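Local coordinates for protein D-glycero-D-manno-heptose 1-phosphate kinase (Bacteroides thetaiotaomicron, PDB 3K85) that probably phosphorylates a sugar phosphate at the expense of ATP, as a heptose 1-phosphate kinase of the GHMP kinase family, at residues A[193-198]-A[329-334]. Sequence-based numbering, arbitrary orientation.
Sequences DELESS and FQFIDD
Helix 189-197, through L195 and E196, packs against the extended loop between helix 309-320 and strand 337-340, joining a helix whose L195 also touches F254 of helix 251-264 to a loop that hydrogen-bonds to strand 30-37. E196 and F331 carry most of it. The CA atoms of E196 and Q330 lie 6.5 Å apart, and the junction buries 261 Å². E196 accepts the backbone N-H of F331 at OE2 (N to OE2 2.6 Å), with an N-H...O angle of 156° and the donor nearly in line with the C-O bond. The E196 side chain gets there by running extended beyond CG (chi2 -179°), and its methylene carbon CG lies 3.3 Å from CD2 of F331. The E196 and F331 side chains run antiparallel alongside one another, the carboxylate plane only 13° from that of the ring. Farther along the ring, L195 lies roughly perpendicular to the F331 side chain, its CD2 methyl 3.5 Å from CE2 of F331. CE1 of F329 stands 3.9 Å above one face of the same ring, off-centre, near the ring's margin; the ring of F169 meets it, and M199 also touches it. On the strand side, T36 OG1 hydrogen-bonds to the carbonyl oxygen of I332. Cutting E196 back to an alanine removes both CG and the carboxylate, which is likely to leave the F331 N-H without this acceptor and to open a gap beside CD2. One glutamate thus serves two chemistries: its carboxylate fixes a loop amide, while its methylene joins L195 in packing apolar carbon against the phenylalanine.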
loop_
_atom_site.group_PDB
_atom_site.type_symbol
_atom_site.label_atom_id
_atom_site.label_comp_id
_atom_site.label_asym_id
_atom_site.label_seq_id
_atom_site.Cartn_x
_atom_site.Cartn_y
_atom_site.Cartn_z
ATOM N N ASP A 193 -5.125 -4.793 13.918
ATOM C CA ASP A 193 -5.741 -5.315 15.137
ATOM C C ASP A 193 -5.173 -4.604 16.373
ATOM O O ASP A 193 -5.910 -4.266 17.302
ATOM C CB ASP A 193 -5.504 -6.827 15.277
ATOM C CG ASP A 193 -6.422 -7.645 14.399
ATOM O OD1 ASP A 193 -7.627 -7.328 14.327
ATOM O OD2 ASP A 193 -5.944 -8.618 13.791
ATOM N N GLU A 194 -3.864 -4.380 16.385
ATOM C CA GLU A 194 -3.249 -3.701 17.519
ATOM C C GLU A 194 -3.792 -2.289 17.637
ATOM O O GLU A 194 -4.096 -1.835 18.737
ATOM C CB GLU A 194 -1.730 -3.630 17.366
ATOM C CG GLU A 194 -1.025 -2.990 18.559
ATOM C CD GLU A 194 -1.144 -3.819 19.836
ATOM O OE1 GLU A 194 -1.883 -4.830 19.837
ATOM O OE2 GLU A 194 -0.499 -3.455 20.846
ATOM N N LEU A 195 -3.900 -1.595 16.502
ATOM C CA LEU A 195 -4.402 -0.230 16.503
ATOM C C LEU A 195 -5.871 -0.195 16.920
ATOM O O LEU A 195 -6.279 0.683 17.683
ATOM C CB LEU A 195 -4.239 0.413 15.116
ATOM C CG LEU A 195 -4.404 1.940 15.082
ATOM C CD1 LEU A 195 -3.184 2.611 15.718
ATOM C CD2 LEU A 195 -4.571 2.414 13.654
ATOM N N GLU A 196 -6.665 -1.142 16.423
ATOM C CA GLU A 196 -8.081 -1.176 16.775
ATOM C C GLU A 196 -8.306 -1.403 18.271
ATOM O O GLU A 196 -9.203 -0.802 18.858
ATOM C CB GLU A 196 -8.824 -2.251 15.974
ATOM C CG GLU A 196 -8.829 -1.998 14.472
ATOM C CD GLU A 196 -9.585 -3.059 13.688
ATOM O OE1 GLU A 196 -9.387 -4.266 13.960
ATOM O OE2 GLU A 196 -10.365 -2.687 12.791
ATOM N N SER A 197 -7.502 -2.254 18.901
ATOM C CA SER A 197 -7.683 -2.491 20.336
ATOM C C SER A 197 -7.078 -1.362 21.184
ATOM O O SER A 197 -7.265 -1.316 22.400
ATOM C CB SER A 197 -7.080 -3.841 20.738
ATOM O OG SER A 197 -5.701 -3.892 20.450
ATOM N N SER A 198 -6.368 -0.451 20.518
ATOM C CA SER A 198 -5.735 0.691 21.164
ATOM C C SER A 198 -6.526 1.980 20.931
ATOM O O SER A 198 -6.070 3.059 21.303
ATOM C CB SER A 198 -4.317 0.895 20.617
ATOM O OG SER A 198 -3.468 -0.195 20.908
ATOM N N PHE A 329 -15.989 0.588 16.414
ATOM C CA PHE A 329 -15.673 0.568 15.000
ATOM C C PHE A 329 -14.561 -0.421 14.689
ATOM O O PHE A 329 -13.904 -0.953 15.577
ATOM C CB PHE A 329 -15.204 1.960 14.563
ATOM C CG PHE A 329 -13.797 2.266 14.980
ATOM C CD1 PHE A 329 -12.738 2.043 14.107
ATOM C CD2 PHE A 329 -13.515 2.662 16.286
ATOM C CE1 PHE A 329 -11.419 2.203 14.530
ATOM C CE2 PHE A 329 -12.191 2.824 16.725
ATOM C CZ PHE A 329 -11.145 2.593 15.847
ATOM N N GLN A 330 -14.355 -0.625 13.397
ATOM C CA GLN A 330 -13.306 -1.482 12.892
ATOM C C GLN A 330 -12.847 -0.841 11.581
ATOM O O GLN A 330 -13.644 -0.226 10.866
ATOM C CB GLN A 330 -13.835 -2.896 12.638
ATOM C CG GLN A 330 -14.236 -3.638 13.904
ATOM C CD GLN A 330 -13.074 -3.790 14.870
ATOM O OE1 GLN A 330 -12.039 -4.361 14.524
ATOM N NE2 GLN A 330 -13.236 -3.277 16.088
ATOM N N PHE A 331 -11.559 -0.956 11.289
ATOM C CA PHE A 331 -11.015 -0.412 10.057
ATOM C C PHE A 331 -11.470 -1.313 8.925
ATOM O O PHE A 331 -11.545 -2.528 9.095
ATOM C CB PHE A 331 -9.494 -0.397 10.123
ATOM C CG PHE A 331 -8.944 0.657 11.027
ATOM C CD1 PHE A 331 -9.063 2.004 10.695
ATOM C CD2 PHE A 331 -8.307 0.308 12.208
ATOM C CE1 PHE A 331 -8.551 2.990 11.525
ATOM C CE2 PHE A 331 -7.791 1.281 13.049
ATOM C CZ PHE A 331 -7.911 2.626 12.709
ATOM N N ILE A 332 -11.798 -0.731 7.781
ATOM C CA ILE A 332 -12.227 -1.536 6.649
ATOM C C ILE A 332 -11.266 -1.200 5.511
ATOM O O ILE A 332 -10.966 -0.030 5.273
ATOM C CB ILE A 332 -13.715 -1.233 6.283
ATOM C CG1 ILE A 332 -14.173 -2.137 5.141
ATOM C CG2 ILE A 332 -13.884 0.212 5.895
ATOM C CD1 ILE A 332 -14.153 -3.627 5.494
ATOM N N ASP A 333 -10.763 -2.218 4.818
ATOM C CA ASP A 333 -9.793 -1.991 3.746
ATOM C C ASP A 333 -10.346 -1.667 2.369
ATOM O O ASP A 333 -9.597 -1.240 1.491
ATOM C CB ASP A 333 -8.854 -3.188 3.604
ATOM C CG ASP A 333 -7.703 -2.906 2.642
ATOM O OD1 ASP A 333 -6.811 -2.108 3.001
ATOM O OD2 ASP A 333 -7.696 -3.470 1.521
ATOM N N ASP A 334 -11.644 -1.863 2.172
ATOM C CA ASP A 334 -12.251 -1.597 0.878
ATOM C C ASP A 334 -12.849 -0.207 0.746
ATOM O O ASP A 334 -13.249 0.409 1.726
ATOM C CB ASP A 334 -13.327 -2.645 0.590
ATOM C CG ASP A 334 -12.745 -3.961 0.114
ATOM O OD1 ASP A 334 -11.598 -4.285 0.508
ATOM O OD2 ASP A 334 -13.441 -4.675 -0.644
#